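Local coordinates for THUMP domain-containing protein (Pyrococcus horikoshii, PDB 1VBK), which probably binds RNA through its THUMP domain and ATP through a ThiI-like domain, as in enzymes of tRNA thiolation and thiamine biosynthesis, at residues S20-I25 and G173-T178; K97-V102 and Y148-G153; P107-T112 and E139-D144; I183-D188 and V208-D213; K257-G262 and K280-P285. All coordinates share one frame; numbering follows the deposited sequence.

Near the N terminus, helix 19-36 of the ferredoxin-like domain meets the loop 173-178 in contact 1, closing a loop of 147 residues. Inside it lies contact 2, where helix 84-102 packs on strand 150-157 of the THUMP domain. Contact 3 lies inside contact 2 in turn and pairs strand 108-115 with strand 142-143. The two touch, because strands 108-115 and 150-157 are neighbours in one sheet. Further along, contacts 4 and 5 follow one another in the ThiI-like part and share a parallel sheet, joined through strands 181-185 and 258-260. No two of the five loops cross. Contacts 3 and 5 lie about 54 Å apart between centres.

Contact 1: residues S20-I25 and G173-T178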
# COMPACT_ATOMS: atom_id res chain seq x y z
N SER A 20 18.43 1.11 8.29
CA SER A 20 17.93 0.45 9.49
C SER A 20 16.72 -0.45 9.25
O SER A 20 16.67 -1.57 9.77
CB SER A 20 17.59 1.48 10.57
OG SER A 20 18.76 2.15 11.00
N TRP A 21 15.74 0.02 8.49
CA TRP A 21 14.57 -0.80 8.21
C TRP A 21 14.92 -1.92 7.24
O TRP A 21 14.39 -3.03 7.34
CB TRP A 21 13.42 0.06 7.66
CG TRP A 21 12.72 0.77 8.76
CD1 TRP A 21 12.72 2.12 9.01
CD2 TRP A 21 11.98 0.17 9.83
NE1 TRP A 21 12.03 2.39 10.17
CE2 TRP A 21 11.56 1.21 10.69
CE3 TRP A 21 11.63 -1.15 10.14
CZ2 TRP A 21 10.82 0.97 11.85
CZ3 TRP A 21 10.88 -1.39 11.30
CH2 TRP A 21 10.49 -0.33 12.13
N PHE A 22 15.82 -1.63 6.31
CA PHE A 22 16.27 -2.63 5.35
C PHE A 22 16.83 -3.82 6.14
O PHE A 22 16.48 -4.97 5.88
CB PHE A 22 17.36 -2.02 4.45
CG PHE A 22 17.95 -2.99 3.45
CD1 PHE A 22 18.81 -4.01 3.86
CD2 PHE A 22 17.66 -2.87 2.09
CE1 PHE A 22 19.37 -4.89 2.94
CE2 PHE A 22 18.22 -3.75 1.17
CZ PHE A 22 19.07 -4.77 1.59
N GLU A 23 17.68 -3.53 7.12
CA GLU A 23 18.30 -4.57 7.93
C GLU A 23 17.31 -5.33 8.82
O GLU A 23 17.39 -6.55 8.94
CB GLU A 23 19.42 -3.96 8.78
CG GLU A 23 20.53 -3.33 7.93
CD GLU A 23 21.59 -2.61 8.75
OE1 GLU A 23 21.23 -1.89 9.71
OE2 GLU A 23 22.79 -2.76 8.43
N LYS A 24 16.36 -4.62 9.43
CA LYS A 24 15.38 -5.28 10.28
C LYS A 24 14.49 -6.23 9.48
O LYS A 24 14.18 -7.33 9.95
CB LYS A 24 14.51 -4.24 10.99
CG LYS A 24 15.26 -3.50 12.07
CD LYS A 24 14.38 -2.47 12.76
CE LYS A 24 15.14 -1.80 13.89
NZ LYS A 24 14.31 -0.77 14.55
N ILE A 25 14.10 -5.81 8.29
CA ILE A 25 13.24 -6.62 7.43
C ILE A 25 14.02 -7.85 6.93
O ILE A 25 13.49 -8.96 6.87
CB ILE A 25 12.72 -5.78 6.24
CG1 ILE A 25 11.80 -4.67 6.76
CG2 ILE A 25 11.98 -6.66 5.26
CD1 ILE A 25 11.34 -3.68 5.68
N GLY A 173 19.18 -8.57 -5.26
CA GLY A 173 17.82 -8.08 -5.17
C GLY A 173 17.58 -7.30 -3.89
O GLY A 173 18.52 -6.75 -3.31
N LEU A 174 16.33 -7.25 -3.44
CA LEU A 174 15.97 -6.52 -2.23
C LEU A 174 15.15 -7.42 -1.30
O LEU A 174 14.42 -8.29 -1.76
CB LEU A 174 15.19 -5.26 -2.59
CG LEU A 174 15.95 -4.25 -3.48
CD1 LEU A 174 14.99 -3.18 -3.99
CD2 LEU A 174 17.08 -3.61 -2.68
N PRO A 175 15.26 -7.21 0.02
CA PRO A 175 14.51 -8.04 0.97
C PRO A 175 13.00 -7.97 0.73
O PRO A 175 12.44 -6.90 0.50
CB PRO A 175 14.90 -7.45 2.32
CG PRO A 175 16.26 -6.85 2.07
CD PRO A 175 16.08 -6.21 0.72
N ILE A 176 12.34 -9.13 0.78
CA ILE A 176 10.89 -9.18 0.58
C ILE A 176 10.23 -8.32 1.64
O ILE A 176 10.48 -8.48 2.84
CB ILE A 176 10.37 -10.64 0.70
CG1 ILE A 176 10.89 -11.47 -0.48
CG2 ILE A 176 8.84 -10.65 0.74
CD1 ILE A 176 10.39 -12.89 -0.51
N GLY A 177 9.39 -7.39 1.21
CA GLY A 177 8.71 -6.51 2.15
C GLY A 177 9.22 -5.08 2.16
O GLY A 177 8.51 -4.18 2.61
N THR A 178 10.43 -4.85 1.67
CA THR A 178 10.99 -3.51 1.65
C THR A 178 10.40 -2.64 0.54
O THR A 178 10.51 -1.41 0.59
CB THR A 178 12.53 -3.53 1.47
OG1 THR A 178 12.86 -4.22 0.26
CG2 THR A 178 13.19 -4.21 2.65
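Pro175 O is the best-held polar atom, and two donors of a single residue grip it. Thr178 OG1 reaches Pro175 O at 2.7 Å, in the carbonyl plane and on a lone pair. Thr178 N adds a bond of 3.1 Å to the same Pro175 O and closes a type II beta turn. Gly177 holds the third position with a positive phi (108°). A CB there would jam against the carbonyl O of Ile176.

The turn, in the loop that leads to strand 181-185, rests on helix 19-36 of the ferredoxin-like domain. Thr178 OG1 takes the crowded position between N and C (chi1 58°). This puts CG2 of Thr178 against CD1 of Ile25 at 3.6 Å. CG2 of Ile25 lies 3.4 Å from the carbonyl O of Ile176, which also accepts a hydrogen bond from Asn29. Trp21, on the same helix, leads away from the loop and packs on Phe282 of the second subunit.

Phe22 has CG anti to the backbone N (chi1 177°), so its ring crosses Pro175 at about a right angle. Pro175 CG sits over one ring face in a CH-pi contact, displaced toward the rim. Leu174 CD2 comes in at the ring edge. The closest touch is Pro175 CD to Phe22 CE2, at 3.3 Å.

Contact 2: residues K97-V102 and Y148-G153; sequences KKAKEV and YDIEIG
Asp149 opens the contact just before strand 150-157 begins. Its CB lies 3.9 Å from CG1 of Val102, and the two side chains cross at about a right angle. The carboxylate is occupied elsewhere: OD2 makes a salt bridge with Lys104, and OD1 accepts from the backbone N of Lys108.

Ile150 comes next and makes most of the contacts. Its CG1 is anti to the carbonyl carbon (chi1 -60°) and leads into the helix surface. Ile150 CG1 touches CG of Lys98 at 3.6 Å and also meets CG2 of Val102 at 3.9 Å. The tip, Ile150 CD1, rests 3.7 Å from CA of Ala99. Lys98 bends at chi2 (69°), so its chain slides past Ile150 in the opposite direction. No hydrogen bond joins the two segments. An alanine in place of Ile150 would remove CG1, CG2 and CD1 and would probably lose the apolar contacts with Lys98, Ala99 and Val102 together.

Glu151 points away from the helix, and its OE2 bonds to Thr112 OG1. The end of the Ile152 side chain reaches Ala91 and Phe95 of helix 84-102.

Helix and strand segments run nearly antiparallel, at 164°, with their axes 9.6 Å apart. The helix thus lies along one face of the THUMP sheet. Strand 150-157 is joined to strand 108-115 in that sheet by backbone bonds.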
# COMPACT_ATOMS: atom_id res chain seq x y z
N LYS A 97 41.72 -27.54 5.95
CA LYS A 97 40.47 -28.24 5.70
C LYS A 97 40.09 -28.09 4.24
O LYS A 97 39.72 -29.05 3.58
CB LYS A 97 39.35 -27.69 6.59
CG LYS A 97 38.00 -28.30 6.27
CD LYS A 97 36.94 -27.94 7.31
CE LYS A 97 35.58 -28.45 6.89
NZ LYS A 97 35.62 -29.91 6.55
N LYS A 98 40.18 -26.86 3.73
CA LYS A 98 39.84 -26.60 2.34
C LYS A 98 40.83 -27.26 1.39
O LYS A 98 40.44 -27.84 0.37
CB LYS A 98 39.80 -25.10 2.09
CG LYS A 98 39.47 -24.70 0.65
CD LYS A 98 38.03 -25.03 0.27
CE LYS A 98 37.72 -24.46 -1.11
NZ LYS A 98 36.31 -24.69 -1.51
N ALA A 99 42.12 -27.19 1.73
CA ALA A 99 43.15 -27.79 0.88
C ALA A 99 42.92 -29.28 0.71
O ALA A 99 43.14 -29.83 -0.37
CB ALA A 99 44.54 -27.53 1.47
N LYS A 100 42.48 -29.94 1.78
CA LYS A 100 42.22 -31.38 1.70
C LYS A 100 41.11 -31.63 0.68
O LYS A 100 41.18 -32.58 -0.10
CB LYS A 100 41.80 -31.93 3.06
CG LYS A 100 41.56 -33.42 3.06
CD LYS A 100 41.04 -33.93 4.39
CE LYS A 100 40.82 -35.44 4.36
NZ LYS A 100 40.19 -35.95 5.61
N GLU A 101 40.09 -30.77 0.69
CA GLU A 101 38.98 -30.90 -0.25
C GLU A 101 39.43 -30.59 -1.68
O GLU A 101 39.00 -31.25 -2.63
CB GLU A 101 37.83 -29.97 0.16
CG GLU A 101 37.28 -30.29 1.54
CD GLU A 101 36.26 -29.26 2.02
OE1 GLU A 101 35.85 -29.35 3.20
OE2 GLU A 101 35.88 -28.38 1.22
N VAL A 102 40.29 -29.58 -1.83
CA VAL A 102 40.80 -29.21 -3.15
C VAL A 102 41.61 -30.38 -3.73
O VAL A 102 41.49 -30.71 -4.91
CB VAL A 102 41.66 -27.93 -3.06
CG1 VAL A 102 42.38 -27.68 -4.39
CG2 VAL A 102 40.77 -26.73 -2.73
N TYR A 148 43.00 -18.56 -7.92
CA TYR A 148 43.31 -19.28 -6.70
C TYR A 148 42.31 -20.38 -6.41
O TYR A 148 41.12 -20.26 -6.72
CB TYR A 148 43.36 -18.30 -5.51
CG TYR A 148 42.25 -17.27 -5.51
CD1 TYR A 148 42.39 -16.06 -6.19
CD2 TYR A 148 41.05 -17.51 -4.83
CE1 TYR A 148 41.37 -15.10 -6.19
CE2 TYR A 148 40.03 -16.56 -4.83
CZ TYR A 148 40.19 -15.37 -5.50
OH TYR A 148 39.18 -14.44 -5.49
N ASP A 149 42.81 -21.47 -5.82
CA ASP A 149 41.97 -22.60 -5.44
C ASP A 149 41.33 -22.31 -4.09
O ASP A 149 40.26 -22.82 -3.77
CB ASP A 149 42.80 -23.88 -5.28
CG ASP A 149 43.51 -24.29 -6.56
OD1 ASP A 149 44.75 -24.15 -6.60
OD2 ASP A 149 42.83 -24.74 -7.51
N ILE A 150 42.02 -21.50 -3.29
CA ILE A 150 41.57 -21.19 -1.94
C ILE A 150 41.67 -19.71 -1.59
O ILE A 150 42.67 -19.06 -1.88
CB ILE A 150 42.42 -21.95 -0.90
CG1 ILE A 150 42.29 -23.46 -1.12
CG2 ILE A 150 42.02 -21.56 0.51
CD1 ILE A 150 43.34 -24.27 -0.38
N GLU A 151 40.63 -19.19 -0.95
CA GLU A 151 40.66 -17.81 -0.50
C GLU A 151 40.38 -17.81 0.99
O GLU A 151 39.36 -18.32 1.43
CB GLU A 151 39.61 -16.95 -1.19
CG GLU A 151 39.55 -15.55 -0.60
CD GLU A 151 38.40 -14.73 -1.14
OE1 GLU A 151 37.26 -15.23 -1.12
OE2 GLU A 151 38.64 -13.57 -1.56
N ILE A 152 41.32 -17.28 1.77
CA ILE A 152 41.15 -17.19 3.21
C ILE A 152 40.60 -15.78 3.45
O ILE A 152 41.30 -14.80 3.23
CB ILE A 152 42.49 -17.32 3.97
CG1 ILE A 152 43.09 -18.72 3.74
CG2 ILE A 152 42.28 -17.08 5.46
CD1 ILE A 152 42.25 -19.86 4.30
N GLY A 153 39.35 -15.70 3.89
CA GLY A 153 38.74 -14.41 4.15
C GLY A 153 38.77 -14.10 5.63
O GLY A 153 38.57 -14.99 6.45

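Contact 3: residues P107-T112 and E139-D144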
# COMPACT_ATOMS: atom_id res chain seq x y z
N PRO A 107 48.29 -25.99 -3.83
CA PRO A 107 47.17 -25.11 -4.19
C PRO A 107 47.56 -23.63 -4.24
O PRO A 107 48.47 -23.19 -3.54
CB PRO A 107 46.14 -25.39 -3.09
CG PRO A 107 47.02 -25.73 -1.89
CD PRO A 107 48.06 -26.63 -2.52
N LYS A 108 46.88 -22.88 -5.11
CA LYS A 108 47.12 -21.45 -5.22
C LYS A 108 46.12 -20.79 -4.27
O LYS A 108 44.98 -21.23 -4.17
CB LYS A 108 46.86 -20.97 -6.66
CG LYS A 108 47.93 -21.39 -7.67
CD LYS A 108 47.46 -21.07 -9.08
CE LYS A 108 48.56 -21.27 -10.11
NZ LYS A 108 49.60 -20.22 -10.02
N PHE A 109 46.55 -19.74 -3.57
CA PHE A 109 45.66 -19.06 -2.62
C PHE A 109 45.94 -17.57 -2.46
O PHE A 109 46.94 -17.04 -2.95
CB PHE A 109 45.78 -19.71 -1.24
CG PHE A 109 46.95 -19.21 -0.41
CD1 PHE A 109 48.26 -19.56 -0.74
CD2 PHE A 109 46.74 -18.39 0.69
CE1 PHE A 109 49.34 -19.10 0.02
CE2 PHE A 109 47.82 -17.93 1.47
CZ PHE A 109 49.12 -18.28 1.13
N ARG A 110 45.03 -16.91 -1.75
CA ARG A 110 45.18 -15.50 -1.43
C ARG A 110 44.46 -15.29 -0.11
O ARG A 110 43.66 -16.12 0.31
CB ARG A 110 44.56 -14.60 -2.50
CG ARG A 110 43.04 -14.57 -2.55
CD ARG A 110 42.57 -13.24 -3.16
NE ARG A 110 42.83 -12.15 -2.23
CZ ARG A 110 43.20 -10.93 -2.58
NH1 ARG A 110 43.37 -10.61 -3.86
NH2 ARG A 110 43.43 -10.01 -1.64
N VAL A 111 44.76 -14.18 0.55
CA VAL A 111 44.11 -13.85 1.80
C VAL A 111 43.40 -12.53 1.53
O VAL A 111 43.96 -11.63 0.89
CB VAL A 111 45.11 -13.68 2.97
CG1 VAL A 111 44.36 -13.33 4.26
CG2 VAL A 111 45.91 -14.97 3.18
N THR A 112 42.17 -12.42 2.00
CA THR A 112 41.39 -11.21 1.82
C THR A 112 40.94 -10.78 3.21
O THR A 112 40.20 -11.50 3.88
CB THR A 112 40.16 -11.49 0.91
OG1 THR A 112 40.61 -11.98 -0.36
CG2 THR A 112 39.36 -10.21 0.69
N GLU A 139 52.67 -24.79 4.86
CA GLU A 139 52.03 -25.60 3.83
C GLU A 139 52.68 -25.39 2.47
O GLU A 139 53.20 -24.31 2.19
CB GLU A 139 50.55 -25.24 3.70
CG GLU A 139 49.63 -25.80 4.77
CD GLU A 139 49.46 -27.31 4.67
OE1 GLU A 139 49.33 -27.82 3.53
OE2 GLU A 139 49.45 -27.98 5.72
N ASN A 140 52.64 -26.42 1.64
CA ASN A 140 53.18 -26.30 0.29
C ASN A 140 52.05 -25.62 -0.47
O ASN A 140 50.98 -26.20 -0.67
CB ASN A 140 53.48 -27.66 -0.32
CG ASN A 140 54.05 -27.55 -1.73
OD1 ASN A 140 54.46 -26.48 -2.16
ND2 ASN A 140 54.09 -28.67 -2.44
N CYS A 141 52.27 -24.38 -0.86
CA CYS A 141 51.26 -23.63 -1.58
C CYS A 141 51.90 -22.45 -2.27
O CYS A 141 53.11 -22.25 -2.19
CB CYS A 141 50.16 -23.16 -0.62
SG CYS A 141 50.78 -22.20 0.79
N GLU A 142 51.08 -21.64 -2.92
CA GLU A 142 51.59 -20.50 -3.67
C GLU A 142 50.56 -19.39 -3.75
O GLU A 142 49.39 -19.64 -3.98
CB GLU A 142 51.95 -21.00 -5.07
CG GLU A 142 52.27 -19.98 -6.11
CD GLU A 142 52.43 -20.63 -7.46
OE1 GLU A 142 53.29 -21.53 -7.57
OE2 GLU A 142 51.71 -20.26 -8.41
N VAL A 143 51.01 -18.16 -3.55
CA VAL A 143 50.12 -17.02 -3.62
C VAL A 143 49.80 -16.67 -5.07
O VAL A 143 50.69 -16.61 -5.91
CB VAL A 143 50.74 -15.76 -2.95
CG1 VAL A 143 49.86 -14.54 -3.18
CG2 VAL A 143 50.92 -16.01 -1.45
N ASP A 144 48.52 -16.48 -5.35
CA ASP A 144 48.07 -16.09 -6.69
C ASP A 144 46.80 -15.28 -6.47
O ASP A 144 45.78 -15.82 -6.08
CB ASP A 144 47.78 -17.31 -7.56
CG ASP A 144 47.62 -16.94 -9.03
OD1 ASP A 144 46.87 -15.99 -9.34
OD2 ASP A 144 48.24 -17.60 -9.89
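Lys108 has CG anti to the carbonyl carbon and an extended chain that bends only at the end (chi4 -72°). Glu142 and Asp144 both place CG anti to the backbone N. These torsions set the three chains side by side, with the ammonium between two carboxylates. Lys108 NZ meets Glu142 OE2 at 2.7 Å, nearly along the C-O axis. Lys108 NZ reaches Asp144 OD2 at 3.0 Å, on the anti lone pair.

Below this network, strands 108-115 and 142-143 pair in parallel within a beta-alpha-beta unit of the THUMP domain, connected through helix 124-138. Glu142 N donates to Pro107 O at 3.1 Å. Phe109 N donates to Glu142 O at 2.9 Å, in the carbonyl plane. Asp144 N reaches Phe109 O at 2.9 Å from above the plane of the Phe109 carbonyl, 27° out of it.

Phe109 and Val143 occupy the other sheet face. Phe109 CG takes the crowded position between N and C (chi1 83°). Its CE1 meets Cys141 SG at 3.5 Å, in an oblique sulfur-aromatic contact. Val143 CG2 touches the same CE1 of Phe109 at 3.8 Å. Phe95 adds an edge-to-face ring contact with Phe109.

The second carboxylate oxygens also have partners: Glu142 OE1 pairs with Arg106, and Asp144 OD1 accepts from Asn147 N. Two acids around one amine would favour a charged lysine, and the lysine would in turn ease the repulsion between them.

Contact 4: residues I183-D188 and V208-D213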
# COMPACT_ATOMS: atom_id res chain seq x y z
N ILE A 183 -0.40 -8.32 -5.44
CA ILE A 183 -0.97 -9.64 -5.63
C ILE A 183 -0.36 -10.10 -6.94
O ILE A 183 -0.05 -9.28 -7.81
CB ILE A 183 -2.52 -9.63 -5.77
CG1 ILE A 183 -2.93 -8.78 -6.97
CG2 ILE A 183 -3.17 -9.16 -4.48
CD1 ILE A 183 -4.42 -8.87 -7.31
N GLY A 184 -0.17 -11.41 -7.08
CA GLY A 184 0.40 -11.93 -8.30
C GLY A 184 -0.59 -12.92 -8.87
O GLY A 184 -0.96 -13.88 -8.19
N ILE A 185 -1.04 -12.68 -10.10
CA ILE A 185 -2.00 -13.59 -10.72
C ILE A 185 -1.20 -14.78 -11.23
O ILE A 185 -0.47 -14.68 -12.21
CB ILE A 185 -2.75 -12.92 -11.88
CG1 ILE A 185 -3.41 -11.62 -11.40
CG2 ILE A 185 -3.82 -13.87 -12.42
CD1 ILE A 185 -4.37 -11.80 -10.24
N LEU A 186 -1.36 -15.92 -10.55
CA LEU A 186 -0.64 -17.14 -10.88
C LEU A 186 -1.50 -18.17 -11.62
O LEU A 186 -2.54 -18.58 -11.12
CB LEU A 186 -0.10 -17.75 -9.58
CG LEU A 186 0.75 -19.02 -9.61
CD1 LEU A 186 2.04 -18.78 -10.37
CD2 LEU A 186 1.05 -19.45 -8.18
N HIS A 187 -1.04 -18.59 -12.80
CA HIS A 187 -1.80 -19.56 -13.58
C HIS A 187 -0.92 -20.49 -14.42
O HIS A 187 -1.39 -21.49 -14.94
CB HIS A 187 -2.80 -18.84 -14.49
CG HIS A 187 -2.15 -17.97 -15.53
ND1 HIS A 187 -1.77 -18.45 -16.76
CD2 HIS A 187 -1.79 -16.67 -15.50
CE1 HIS A 187 -1.21 -17.48 -17.45
NE2 HIS A 187 -1.21 -16.39 -16.71
N ASP A 188 0.36 -20.15 -14.57
CA ASP A 188 1.28 -20.98 -15.34
C ASP A 188 2.74 -20.70 -14.96
O ASP A 188 3.01 -19.91 -14.06
CB ASP A 188 1.06 -20.77 -16.85
CG ASP A 188 1.44 -19.38 -17.32
OD1 ASP A 188 1.61 -18.47 -16.48
OD2 ASP A 188 1.57 -19.19 -18.55
N VAL A 208 -2.43 -15.29 -6.26
CA VAL A 208 -3.87 -15.44 -6.44
C VAL A 208 -4.19 -16.29 -7.65
O VAL A 208 -3.66 -16.07 -8.74
CB VAL A 208 -4.58 -14.07 -6.62
CG1 VAL A 208 -6.07 -14.28 -6.89
CG2 VAL A 208 -4.39 -13.22 -5.37
N TYR A 209 -5.05 -17.28 -7.45
CA TYR A 209 -5.49 -18.15 -8.53
C TYR A 209 -6.93 -17.78 -8.83
O TYR A 209 -7.80 -17.90 -7.97
CB TYR A 209 -5.43 -19.62 -8.11
CG TYR A 209 -6.06 -20.55 -9.12
CD1 TYR A 209 -5.43 -20.82 -10.34
CD2 TYR A 209 -7.30 -21.15 -8.87
CE1 TYR A 209 -6.01 -21.66 -11.28
CE2 TYR A 209 -7.89 -21.99 -9.81
CZ TYR A 209 -7.24 -22.25 -11.01
OH TYR A 209 -7.81 -23.10 -11.93
N ILE A 210 -7.19 -17.33 -10.05
CA ILE A 210 -8.54 -16.96 -10.45
C ILE A 210 -9.14 -18.14 -11.20
O ILE A 210 -8.87 -18.35 -12.38
CB ILE A 210 -8.54 -15.70 -11.35
CG1 ILE A 210 -7.89 -14.54 -10.61
CG2 ILE A 210 -9.97 -15.32 -11.73
CD1 ILE A 210 -7.74 -13.28 -11.45
N GLY A 211 -9.94 -18.93 -10.50
CA GLY A 211 -10.55 -20.09 -11.13
C GLY A 211 -11.30 -20.94 -10.13
O GLY A 211 -11.67 -20.47 -9.05
N LYS A 212 -11.52 -22.20 -10.49
CA LYS A 212 -12.24 -23.14 -9.64
C LYS A 212 -11.33 -24.26 -9.17
O LYS A 212 -10.14 -24.28 -9.50
CB LYS A 212 -13.42 -23.73 -10.42
CG LYS A 212 -14.25 -22.68 -11.15
CD LYS A 212 -14.74 -21.60 -10.20
CE LYS A 212 -15.52 -20.52 -10.93
NZ LYS A 212 -15.99 -19.47 -9.99
N ASP A 213 -11.88 -25.19 -8.41
CA ASP A 213 -11.13 -26.34 -7.91
C ASP A 213 -11.00 -27.37 -9.03
O ASP A 213 -11.65 -28.41 -9.00
CB ASP A 213 -11.86 -26.97 -6.72
CG ASP A 213 -11.13 -26.74 -5.41
OD1 ASP A 213 -10.05 -27.34 -5.21
OD2 ASP A 213 -11.64 -25.96 -4.58
O HOH W 1 -5.04 -17.24 -11.89
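Strands 181-185 and 204-210 are parallel neighbours in a beta-alpha-beta unit of the HUP-type, Rossmann-like domain. The tight part centres on Val208, which is bonded through both its N and its O. Val208 N donates to Gly184 O at 2.8 Å, and Leu186 N donates to Val208 O at 2.9 Å. Both bonds are fairly straight (162°) and lie in the carbonyl planes. Val208 CG2 packs 4.1 Å from CB of Ile183, and both residues also meet helix 244-254.

Beyond this point the strands part, and direct pairing gives way to water. One water donates to Leu186 O at 2.9 Å and accepts from Ile210 N at 2.8 Å, so it fills the place of the next bond. On this looser side Ile185 and Ile210 cross obliquely and meet by their tips, CD1 to CD1 at 3.9 Å. Ile210 is exposed. In ATP-binding relatives of this fold the nucleotide loop follows the first strand, so residues 186-188 probably correspond to that position. Asp188 N-caps helix 189-200 just past it.

Tyr209 turns to helix 215-228, with CG anti to the backbone N (chi1 172°). The edge of its ring approaches Leu186 O, which lies near the ring plane, 3.7 Å from Tyr209 CD1.

Contact 5: residues K257-G262 and K280-P285; sequences KGVIKG and KMFPVP
A single backbone bond joins the segments: Val259 N donates to Pro285 O at 2.9 Å, in the carbonyl plane, with an N-H...O angle of 154°. It opens the pairing of strand 258-260 with strand 286-287, at one side of the parallel sheet. The connection between these strands runs through helix 273-281, as a beta-alpha-beta unit.

Val259 carries the apolar part. Its CG1 sits over one face of the Phe282 ring in a CH-pi contact, 4.2 Å from the centroid and displaced toward the rim. The other branch, Val259 CG2, touches Phe282 CD1 at 3.6 Å. Val284 has CG1 anti to the carbonyl carbon (chi1 -61°), which leaves CG2 in the crowded position between N and C. That methyl, Val284 CG2, meets Val259 CG2 at 3.7 Å and also rests on CA of Gly258. Pro285 CD lies 3.5 Å from Lys257 O.

Phe282 is the first residue beyond the helix, and its ring also packs on Ile251 and edge-to-face with Phe244. An alanine in place of Phe282 would remove the ring and would probably leave Val259 without its CH-pi partner and loosen the packing against helix 244-254. Next to it, Pro283 packs on Trp21 of the second subunit.

The chemistry is mostly dispersion. Pro285 has no N-H to give, so at this residue the backbone can pair only through its carbonyl.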
# COMPACT_ATOMS: atom_id res chain seq x y z
N LYS A 257 -0.71 -2.67 -3.31
CA LYS A 257 -0.34 -1.49 -4.10
C LYS A 257 -0.14 -1.79 -5.58
O LYS A 257 0.06 -0.87 -6.38
CB LYS A 257 0.94 -0.87 -3.54
CG LYS A 257 2.16 -1.78 -3.65
CD LYS A 257 3.39 -1.18 -2.99
CE LYS A 257 3.91 0.03 -3.74
NZ LYS A 257 5.13 0.57 -3.09
N GLY A 258 -0.18 -3.06 -5.95
CA GLY A 258 0.01 -3.41 -7.35
C GLY A 258 -0.40 -4.83 -7.69
O GLY A 258 -0.61 -5.66 -6.81
N VAL A 259 -0.51 -5.09 -8.99
CA VAL A 259 -0.89 -6.41 -9.49
C VAL A 259 0.17 -6.86 -10.48
O VAL A 259 0.62 -6.07 -11.32
CB VAL A 259 -2.27 -6.37 -10.18
CG1 VAL A 259 -2.58 -7.72 -10.81
CG2 VAL A 259 -3.35 -5.98 -9.17
N ILE A 260 0.58 -8.12 -10.37
CA ILE A 260 1.60 -8.70 -11.24
C ILE A 260 1.01 -9.77 -12.15
O ILE A 260 0.31 -10.67 -11.69
CB ILE A 260 2.72 -9.34 -10.39
CG1 ILE A 260 3.38 -8.28 -9.51
CG2 ILE A 260 3.75 -10.02 -11.30
CD1 ILE A 260 4.12 -8.85 -8.32
N LYS A 261 1.30 -9.68 -13.45
CA LYS A 261 0.81 -10.66 -14.42
C LYS A 261 1.97 -11.19 -15.26
O LYS A 261 2.96 -10.50 -15.45
CB LYS A 261 -0.27 -10.05 -15.32
CG LYS A 261 -1.59 -9.79 -14.60
CD LYS A 261 -2.63 -9.11 -15.49
CE LYS A 261 -3.06 -10.00 -16.64
NZ LYS A 261 -4.05 -9.30 -17.53
N GLY A 262 1.83 -12.41 -15.77
CA GLY A 262 2.89 -13.01 -16.55
C GLY A 262 2.85 -12.73 -18.04
O GLY A 262 3.44 -13.47 -18.83
N LYS A 280 -7.87 -0.47 -16.66
CA LYS A 280 -9.22 -0.11 -16.24
C LYS A 280 -9.86 -1.05 -15.23
O LYS A 280 -10.66 -0.61 -14.40
CB LYS A 280 -10.13 0.01 -17.47
CG LYS A 280 -9.77 1.14 -18.42
CD LYS A 280 -10.66 1.13 -19.64
CE LYS A 280 -10.34 2.27 -20.59
NZ LYS A 280 -11.13 2.17 -21.85
N MET A 281 -9.54 -2.34 -15.29
CA MET A 281 -10.16 -3.28 -14.36
C MET A 281 -9.56 -3.32 -12.96
O MET A 281 -10.21 -3.78 -12.02
CB MET A 281 -10.21 -4.70 -14.97
CG MET A 281 -8.89 -5.31 -15.41
SD MET A 281 -9.13 -6.88 -16.33
CE MET A 281 -9.48 -8.01 -15.00
N PHE A 282 -8.33 -2.83 -12.81
CA PHE A 282 -7.66 -2.82 -11.51
C PHE A 282 -7.51 -1.39 -10.98
O PHE A 282 -7.17 -0.48 -11.72
CB PHE A 282 -6.27 -3.45 -11.62
CG PHE A 282 -6.28 -4.93 -11.87
CD1 PHE A 282 -6.57 -5.82 -10.84
CD2 PHE A 282 -5.99 -5.43 -13.14
CE1 PHE A 282 -6.57 -7.19 -11.06
CE2 PHE A 282 -5.99 -6.80 -13.37
CZ PHE A 282 -6.28 -7.69 -12.33
N PRO A 283 -7.78 -1.19 -9.68
CA PRO A 283 -7.68 0.12 -9.01
C PRO A 283 -6.24 0.50 -8.66
O PRO A 283 -5.99 1.59 -8.14
CB PRO A 283 -8.53 -0.08 -7.77
CG PRO A 283 -8.23 -1.50 -7.41
CD PRO A 283 -8.31 -2.20 -8.75
N VAL A 284 -5.31 -0.41 -8.93
CA VAL A 284 -3.89 -0.16 -8.66
C VAL A 284 -3.11 -0.53 -9.92
O VAL A 284 -3.62 -1.25 -10.78
CB VAL A 284 -3.38 -1.02 -7.47
CG1 VAL A 284 -4.16 -0.66 -6.21
CG2 VAL A 284 -3.54 -2.50 -7.79
N PRO A 285 -1.87 -0.04 -10.05
CA PRO A 285 -1.03 -0.33 -11.22
C PRO A 285 -0.79 -1.81 -11.43
O PRO A 285 -0.68 -2.58 -10.48
CB PRO A 285 0.28 0.40 -10.89
CG PRO A 285 -0.17 1.54 -10.03
CD PRO A 285 -1.19 0.89 -9.13